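Local coordinates for protein proteasome accessory factor B/C (PafBC) (PDB 6SJ9) that probably acts as a transcriptional regulator of the bacterial DNA damage response, combining winged helix-turn-helix modules with WYL domains, at residues A[312-323]-A[652-662]. Numbering follows the deposited sequence.
Sequences VRRLQAAADFDD and RAWIDAALVQY
L659 of helix 645-659 packs as a knob into a hole formed by V312, L315, Q316 and A319 of helix 305-323. L659 CD2 lies 3.6 Å from L315 CB, while CD1 turns to A319 CB. The two helical segments run roughly antiparallel at 141°, their axes 9.6 Å apart at closest approach. L315 points back across the contact, and its CD1 rests on the CB of A658. I655 sends its two branches to different places. I655 CG2, anti to the backbone N, reaches the carbonyl O of L315 at 3.4 Å; CD1 at the end of the other branch meets A318 CB.

Each end of this apolar strip has its own character. At one, V312 CG2 sits over a face of the Y662 ring in a CH-pi contact, 3.7 Å from the ring centroid. At the other, the R652 chain bends at chi2 (53°) and carries its guanidinium to D322 and D323. R652 NH1 donates to D323 OD1 at 3.2 Å; the acceptor lies in the guanidinium plane, but the donor comes from above the carboxylate plane. NH1 also forms a salt bridge with D322 OD1, modelled so short that its exact length is doubtful. R652 NE bonds to D656 OD1 at 2.9 Å, so acidic groups from both helices fix the rotation of the guanidinium. A319 O lies over one face of the guanidinium, toward its rim.

The contact pairs the helices that follow the last strand of each WCX domain, 299-303 and 639-643. Each domain has a four-stranded antiparallel sheet consistent with the ferredoxin-like fold. Helix 627-634 packs on L315 and I655. D322 also has a second salt bridge, from its OD2 to R648 of helix 645-659. Y662 OH hydrogen-bonds V301 N, tying the end of 652-662 to edge strand 299-303 of the first WCX sheet.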
ATOM      1  N   VAL A 312      -6.960   3.063 -25.188  1.00 62.30           N
ATOM      2  CA  VAL A 312      -6.402   2.493 -26.413  1.00 65.93           C
ATOM      3  C   VAL A 312      -4.922   2.820 -26.545  1.00 64.96           C
ATOM      4  O   VAL A 312      -4.108   1.945 -26.858  1.00 69.81           O
ATOM      5  CB  VAL A 312      -7.194   3.018 -27.631  1.00 75.64           C
ATOM      6  CG1 VAL A 312      -6.460   2.691 -28.961  1.00 62.13           C
ATOM      7  CG2 VAL A 312      -8.612   2.426 -27.616  1.00 61.85           C
ATOM      8  N   ARG A 313      -4.533   4.062 -26.237  1.00 60.51           N
ATOM      9  CA  ARG A 313      -3.134   4.439 -26.355  1.00 63.69           C
ATOM     10  C   ARG A 313      -2.249   3.550 -25.487  1.00 63.45           C
ATOM     11  O   ARG A 313      -1.185   3.099 -25.928  1.00 63.72           O
ATOM     12  CB  ARG A 313      -2.955   5.914 -25.997  1.00 69.20           C
ATOM     13  CG  ARG A 313      -1.529   6.409 -26.188  1.00 77.68           C
ATOM     14  CD  ARG A 313      -1.094   7.278 -25.028  1.00 84.61           C
ATOM     15  NE  ARG A 313      -2.131   8.259 -24.719  1.00 93.59           N
ATOM     16  CZ  ARG A 313      -2.369   8.740 -23.501  1.00 96.00           C
ATOM     17  NH1 ARG A 313      -1.638   8.311 -22.475  1.00 95.75           N
ATOM     18  NH2 ARG A 313      -3.345   9.633 -23.305  1.00 96.84           N
ATOM     19  N   ARG A 314      -2.685   3.260 -24.256  1.00 61.37           N
ATOM     20  CA  ARG A 314      -1.859   2.436 -23.369  1.00 56.27           C
ATOM     21  C   ARG A 314      -1.815   1.005 -23.857  1.00 56.81           C
ATOM     22  O   ARG A 314      -0.743   0.402 -23.934  1.00 58.82           O
ATOM     23  CB  ARG A 314      -2.410   2.473 -21.946  1.00 54.10           C
ATOM     24  CG  ARG A 314      -2.667   3.861 -21.477  1.00 57.49           C
ATOM     25  CD  ARG A 314      -3.235   3.833 -20.108  1.00 61.74           C
ATOM     26  NE  ARG A 314      -2.127   3.591 -19.260  1.00 63.06           N
ATOM     27  CZ  ARG A 314      -1.491   4.569 -18.659  1.00 62.27           C
ATOM     28  NH1 ARG A 314      -0.413   4.286 -17.917  1.00 54.15           N
ATOM     29  NH2 ARG A 314      -1.991   5.807 -18.783  1.00 65.29           N
ATOM     30  N   LEU A 315      -2.972   0.465 -24.243  1.00 58.27           N
ATOM     31  CA  LEU A 315      -3.013  -0.888 -24.774  1.00 58.57           C
ATOM     32  C   LEU A 315      -2.164  -0.985 -26.033  1.00 63.48           C
ATOM     33  O   LEU A 315      -1.441  -1.974 -26.241  1.00 66.07           O
ATOM     34  CB  LEU A 315      -4.465  -1.290 -25.072  1.00 57.47           C
ATOM     35  CG  LEU A 315      -5.441  -1.291 -23.898  1.00 57.47           C
ATOM     36  CD1 LEU A 315      -6.889  -1.525 -24.337  1.00 59.94           C
ATOM     37  CD2 LEU A 315      -5.035  -2.344 -22.899  1.00 56.19           C
ATOM     38  N   GLN A 316      -2.253   0.037 -26.890  1.00 65.02           N
ATOM     39  CA  GLN A 316      -1.514   0.018 -28.150  1.00 67.16           C
ATOM     40  C   GLN A 316      -0.033   0.201 -27.915  1.00 64.94           C
ATOM     41  O   GLN A 316       0.792  -0.483 -28.534  1.00 66.65           O
ATOM     42  CB  GLN A 316      -2.040   1.083 -29.104  1.00 68.37           C
ATOM     43  CG  GLN A 316      -1.430   0.954 -30.483  1.00 72.78           C
ATOM     44  CD  GLN A 316      -1.743  -0.382 -31.116  1.00 73.22           C
ATOM     45  OE1 GLN A 316      -2.900  -0.718 -31.353  1.00 73.25           O
ATOM     46  NE2 GLN A 316      -0.698  -1.160 -31.386  1.00 75.25           N
ATOM     47  N   ALA A 317       0.325   1.086 -27.001  1.00 61.26           N
ATOM     48  CA  ALA A 317       1.738   1.240 -26.726  1.00 59.19           C
ATOM     49  C   ALA A 317       2.307  -0.051 -26.134  1.00 62.15           C
ATOM     50  O   ALA A 317       3.457  -0.410 -26.416  1.00 65.49           O
ATOM     51  CB  ALA A 317       1.947   2.476 -25.851  1.00 52.83           C
ATOM     52  N   ALA A 318       1.493  -0.799 -25.379  1.00 61.91           N
ATOM     53  CA  ALA A 318       1.937  -2.088 -24.852  1.00 62.40           C
ATOM     54  C   ALA A 318       2.086  -3.133 -25.952  1.00 63.65           C
ATOM     55  O   ALA A 318       3.008  -3.953 -25.901  1.00 65.48           O
ATOM     56  CB  ALA A 318       0.989  -2.587 -23.770  1.00 62.91           C
ATOM     57  N   ALA A 319       1.154  -3.175 -26.915  1.00 67.62           N
ATOM     58  CA  ALA A 319       1.308  -4.066 -28.073  1.00 65.51           C
ATOM     59  C   ALA A 319       2.584  -3.741 -28.855  1.00 65.88           C
ATOM     60  O   ALA A 319       3.359  -4.640 -29.214  1.00 66.92           O
ATOM     61  CB  ALA A 319       0.078  -3.962 -28.979  1.00 69.25           C
ATOM     62  N   ASP A 320       2.808  -2.453 -29.135  1.00 65.90           N
ATOM     63  CA  ASP A 320       3.958  -2.029 -29.935  1.00 68.18           C
ATOM     64  C   ASP A 320       5.285  -2.370 -29.261  1.00 71.14           C
ATOM     65  O   ASP A 320       6.257  -2.746 -29.942  1.00 71.67           O
ATOM     66  CB  ASP A 320       3.866  -0.532 -30.217  1.00 66.64           C
ATOM     67  CG  ASP A 320       2.658  -0.178 -31.085  1.00 69.38           C
ATOM     68  OD1 ASP A 320       1.988  -1.096 -31.621  1.00 70.57           O
ATOM     69  OD2 ASP A 320       2.324   1.020 -31.145  1.00 71.36           O
ATOM     70  N   PHE A 321       5.367  -2.210 -27.935  1.00 66.26           N
ATOM     71  CA  PHE A 321       6.611  -2.558 -27.258  1.00 64.41           C
ATOM     72  C   PHE A 321       6.904  -4.049 -27.376  1.00 64.17           C
ATOM     73  O   PHE A 321       8.052  -4.450 -27.597  1.00 66.86           O
ATOM     74  CB  PHE A 321       6.567  -2.096 -25.808  1.00 63.76           C
ATOM     75  CG  PHE A 321       7.922  -1.968 -25.187  1.00 64.75           C
ATOM     76  CD1 PHE A 321       9.066  -1.964 -25.983  1.00 64.47           C
ATOM     77  CD2 PHE A 321       8.058  -1.802 -23.809  1.00 62.75           C
ATOM     78  CE1 PHE A 321      10.322  -1.835 -25.413  1.00 62.82           C
ATOM     79  CE2 PHE A 321       9.308  -1.652 -23.236  1.00 63.36           C
ATOM     80  CZ  PHE A 321      10.444  -1.675 -24.031  1.00 62.69           C
ATOM     81  N   ASP A 322       5.880  -4.884 -27.242  1.00 62.84           N
ATOM     82  CA  ASP A 322       6.060  -6.313 -27.449  1.00 64.97           C
ATOM     83  C   ASP A 322       6.467  -6.622 -28.898  1.00 73.80           C
ATOM     84  O   ASP A 322       7.076  -7.670 -29.169  1.00 75.14           O
ATOM     85  CB  ASP A 322       4.740  -6.985 -27.071  1.00 65.46           C
ATOM     86  CG  ASP A 322       4.744  -8.455 -27.242  1.00 69.18           C
ATOM     87  OD1 ASP A 322       3.934  -8.943 -28.054  1.00 72.81           O
ATOM     88  OD2 ASP A 322       5.508  -9.128 -26.532  1.00 71.03           O
ATOM     89  N   ASP A 323       6.108  -5.743 -29.845  1.00 75.00           N
ATOM     90  CA  ASP A 323       6.532  -5.907 -31.231  1.00 81.96           C
ATOM     91  C   ASP A 323       7.986  -5.538 -31.461  1.00 86.48           C
ATOM     92  O   ASP A 323       8.580  -6.004 -32.444  1.00 89.40           O
ATOM     93  CB  ASP A 323       5.632  -5.117 -32.173  1.00 80.64           C
ATOM     94  CG  ASP A 323       4.389  -5.880 -32.507  1.00 80.33           C
ATOM     95  OD1 ASP A 323       4.437  -7.121 -32.329  1.00 76.97           O
ATOM     96  OD2 ASP A 323       3.387  -5.260 -32.935  1.00 82.91           O
ATOM     97  N   ARG A 652       0.458 -11.008 -24.344  1.00 64.02           N
ATOM     98  CA  ARG A 652       0.097 -10.402 -25.623  1.00 68.89           C
ATOM     99  C   ARG A 652      -1.341 -10.723 -26.016  1.00 72.66           C
ATOM    100  O   ARG A 652      -2.011  -9.899 -26.652  1.00 73.23           O
ATOM    101  CB  ARG A 652       1.070 -10.849 -26.733  1.00 72.74           C
ATOM    102  CG  ARG A 652       0.752 -10.266 -28.144  1.00 73.07           C
ATOM    103  CD  ARG A 652       0.641  -8.744 -28.068  1.00 74.55           C
ATOM    104  NE  ARG A 652       0.446  -8.083 -29.351  1.00 74.80           N
ATOM    105  CZ  ARG A 652       1.430  -7.782 -30.196  1.00 76.58           C
ATOM    106  NH1 ARG A 652       2.682  -8.089 -29.872  1.00 77.21           N
ATOM    107  NH2 ARG A 652       1.163  -7.176 -31.357  1.00 75.13           N
ATOM    108  N   ALA A 653      -1.832 -11.910 -25.664  1.00 73.44           N
ATOM    109  CA  ALA A 653      -3.217 -12.249 -25.985  1.00 75.03           C
ATOM    110  C   ALA A 653      -4.205 -11.418 -25.153  1.00 75.11           C
ATOM    111  O   ALA A 653      -5.249 -10.967 -25.667  1.00 72.19           O
ATOM    112  CB  ALA A 653      -3.432 -13.752 -25.788  1.00 72.53           C
ATOM    113  N   TRP A 654      -3.876 -11.188 -23.871  1.00 72.71           N
ATOM    114  CA  TRP A 654      -4.681 -10.299 -23.033  1.00 66.31           C
ATOM    115  C   TRP A 654      -4.773  -8.916 -23.665  1.00 63.39           C
ATOM    116  O   TRP A 654      -5.879  -8.401 -23.896  1.00 64.85           O
ATOM    117  CB  TRP A 654      -4.054 -10.262 -21.641  1.00 67.97           C
ATOM    118  CG  TRP A 654      -4.514  -9.228 -20.661  1.00 67.55           C
ATOM    119  CD1 TRP A 654      -3.948  -8.016 -20.428  1.00 68.83           C
ATOM    120  CD2 TRP A 654      -5.563  -9.374 -19.700  1.00 68.55           C
ATOM    121  NE1 TRP A 654      -4.607  -7.371 -19.405  1.00 67.85           N
ATOM    122  CE2 TRP A 654      -5.602  -8.188 -18.940  1.00 67.40           C
ATOM    123  CE3 TRP A 654      -6.503 -10.375 -19.437  1.00 72.01           C
ATOM    124  CZ2 TRP A 654      -6.536  -7.977 -17.933  1.00 65.66           C
ATOM    125  CZ3 TRP A 654      -7.421 -10.171 -18.442  1.00 73.27           C
ATOM    126  CH2 TRP A 654      -7.430  -8.975 -17.689  1.00 69.22           C
ATOM    127  N   ILE A 655      -3.620  -8.351 -24.053  1.00 60.85           N
ATOM    128  CA  ILE A 655      -3.596  -7.033 -24.696  1.00 63.09           C
ATOM    129  C   ILE A 655      -4.367  -7.068 -26.019  1.00 71.54           C
ATOM    130  O   ILE A 655      -5.177  -6.177 -26.315  1.00 76.55           O
ATOM    131  CB  ILE A 655      -2.144  -6.564 -24.919  1.00 60.02           C
ATOM    132  CG1 ILE A 655      -1.415  -6.345 -23.585  1.00 60.07           C
ATOM    133  CG2 ILE A 655      -2.122  -5.293 -25.758  1.00 61.28           C
ATOM    134  CD1 ILE A 655       0.093  -6.248 -23.702  1.00 60.68           C
ATOM    135  N   ASP A 656      -4.102  -8.082 -26.855  1.00 71.70           N
ATOM    136  CA  ASP A 656      -4.799  -8.153 -28.140  1.00 76.15           C
ATOM    137  C   ASP A 656      -6.296  -8.283 -27.939  1.00 73.58           C
ATOM    138  O   ASP A 656      -7.080  -7.579 -28.584  1.00 75.39           O
ATOM    139  CB  ASP A 656      -4.269  -9.303 -29.003  1.00 81.58           C
ATOM    140  CG  ASP A 656      -2.887  -9.023 -29.564  1.00 84.80           C
ATOM    141  OD1 ASP A 656      -2.424  -7.865 -29.412  1.00 85.79           O
ATOM    142  OD2 ASP A 656      -2.276  -9.954 -30.150  1.00 84.76           O
ATOM    143  N   ALA A 657      -6.715  -9.162 -27.027  1.00 69.88           N
ATOM    144  CA  ALA A 657      -8.143  -9.274 -26.746  1.00 70.21           C
ATOM    145  C   ALA A 657      -8.721  -7.926 -26.284  1.00 71.21           C
ATOM    146  O   ALA A 657      -9.819  -7.533 -26.695  1.00 74.03           O
ATOM    147  CB  ALA A 657      -8.362 -10.370 -25.695  1.00 67.02           C
ATOM    148  N   ALA A 658      -7.972  -7.184 -25.464  1.00 68.21           N
ATOM    149  CA  ALA A 658      -8.402  -5.850 -25.058  1.00 66.21           C
ATOM    150  C   ALA A 658      -8.513  -4.907 -26.251  1.00 69.72           C
ATOM    151  O   ALA A 658      -9.462  -4.122 -26.345  1.00 72.52           O
ATOM    152  CB  ALA A 658      -7.427  -5.293 -24.016  1.00 60.31           C
ATOM    153  N   LEU A 659      -7.550  -4.962 -27.172  1.00 71.29           N
ATOM    154  CA  LEU A 659      -7.537  -4.015 -28.280  1.00 74.46           C
ATOM    155  C   LEU A 659      -8.652  -4.297 -29.281  1.00 78.37           C
ATOM    156  O   LEU A 659      -9.267  -3.366 -29.817  1.00 78.73           O
ATOM    157  CB  LEU A 659      -6.189  -4.049 -28.984  1.00 76.86           C
ATOM    158  CG  LEU A 659      -5.073  -3.238 -28.346  1.00 75.24           C
ATOM    159  CD1 LEU A 659      -3.743  -3.623 -28.977  1.00 77.23           C
ATOM    160  CD2 LEU A 659      -5.345  -1.767 -28.563  1.00 76.46           C
ATOM    161  N   VAL A 660      -8.926  -5.573 -29.555  1.00 79.49           N
ATOM    162  CA  VAL A 660      -9.936  -5.911 -30.547  1.00 82.11           C
ATOM    163  C   VAL A 660     -11.316  -5.412 -30.170  1.00 82.59           C
ATOM    164  O   VAL A 660     -12.203  -5.427 -31.014  1.00 86.88           O
ATOM    165  CB  VAL A 660     -10.003  -7.434 -30.793  1.00 84.21           C
ATOM    166  CG1 VAL A 660      -8.647  -7.974 -31.241  1.00 87.05           C
ATOM    167  CG2 VAL A 660     -10.500  -8.156 -29.554  1.00 79.99           C
ATOM    168  N   GLN A 661     -11.536  -5.010 -28.916  1.00 80.81           N
ATOM    169  CA  GLN A 661     -12.813  -4.404 -28.554  1.00 80.23           C
ATOM    170  C   GLN A 661     -13.012  -3.072 -29.252  1.00 80.97           C
ATOM    171  O   GLN A 661     -14.151  -2.635 -29.414  1.00 82.61           O
ATOM    172  CB  GLN A 661     -12.914  -4.177 -27.044  1.00 78.77           C
ATOM    173  CG  GLN A 661     -12.851  -5.416 -26.190  1.00 81.60           C
ATOM    174  CD  GLN A 661     -12.845  -5.075 -24.697  1.00 83.31           C
ATOM    175  OE1 GLN A 661     -13.811  -5.370 -23.972  1.00 88.33           O
ATOM    176  NE2 GLN A 661     -11.763  -4.427 -24.239  1.00 75.49           N
ATOM    177  N   TYR A 662     -11.931  -2.369 -29.597  1.00 82.66           N
ATOM    178  CA  TYR A 662     -12.094  -1.006 -30.085  1.00 87.10           C
ATOM    179  C   TYR A 662     -12.032  -0.886 -31.606  1.00 96.09           C
ATOM    180  O   TYR A 662     -12.626   0.048 -32.162  1.00 98.96           O
ATOM    181  CB  TYR A 662     -11.023  -0.110 -29.458  1.00 83.35           C
ATOM    182  CG  TYR A 662     -11.190   0.054 -27.954  1.00 77.28           C
ATOM    183  CD1 TYR A 662     -10.775  -0.938 -27.074  1.00 73.09           C
ATOM    184  CD2 TYR A 662     -11.793   1.187 -27.429  1.00 75.04           C
ATOM    185  CE1 TYR A 662     -10.953  -0.788 -25.711  1.00 71.82           C
ATOM    186  CE2 TYR A 662     -11.965   1.341 -26.077  1.00 72.97           C
ATOM    187  CZ  TYR A 662     -11.542   0.362 -25.226  1.00 70.18           C
ATOM    188  OH  TYR A 662     -11.721   0.547 -23.886  1.00 70.64           O
TER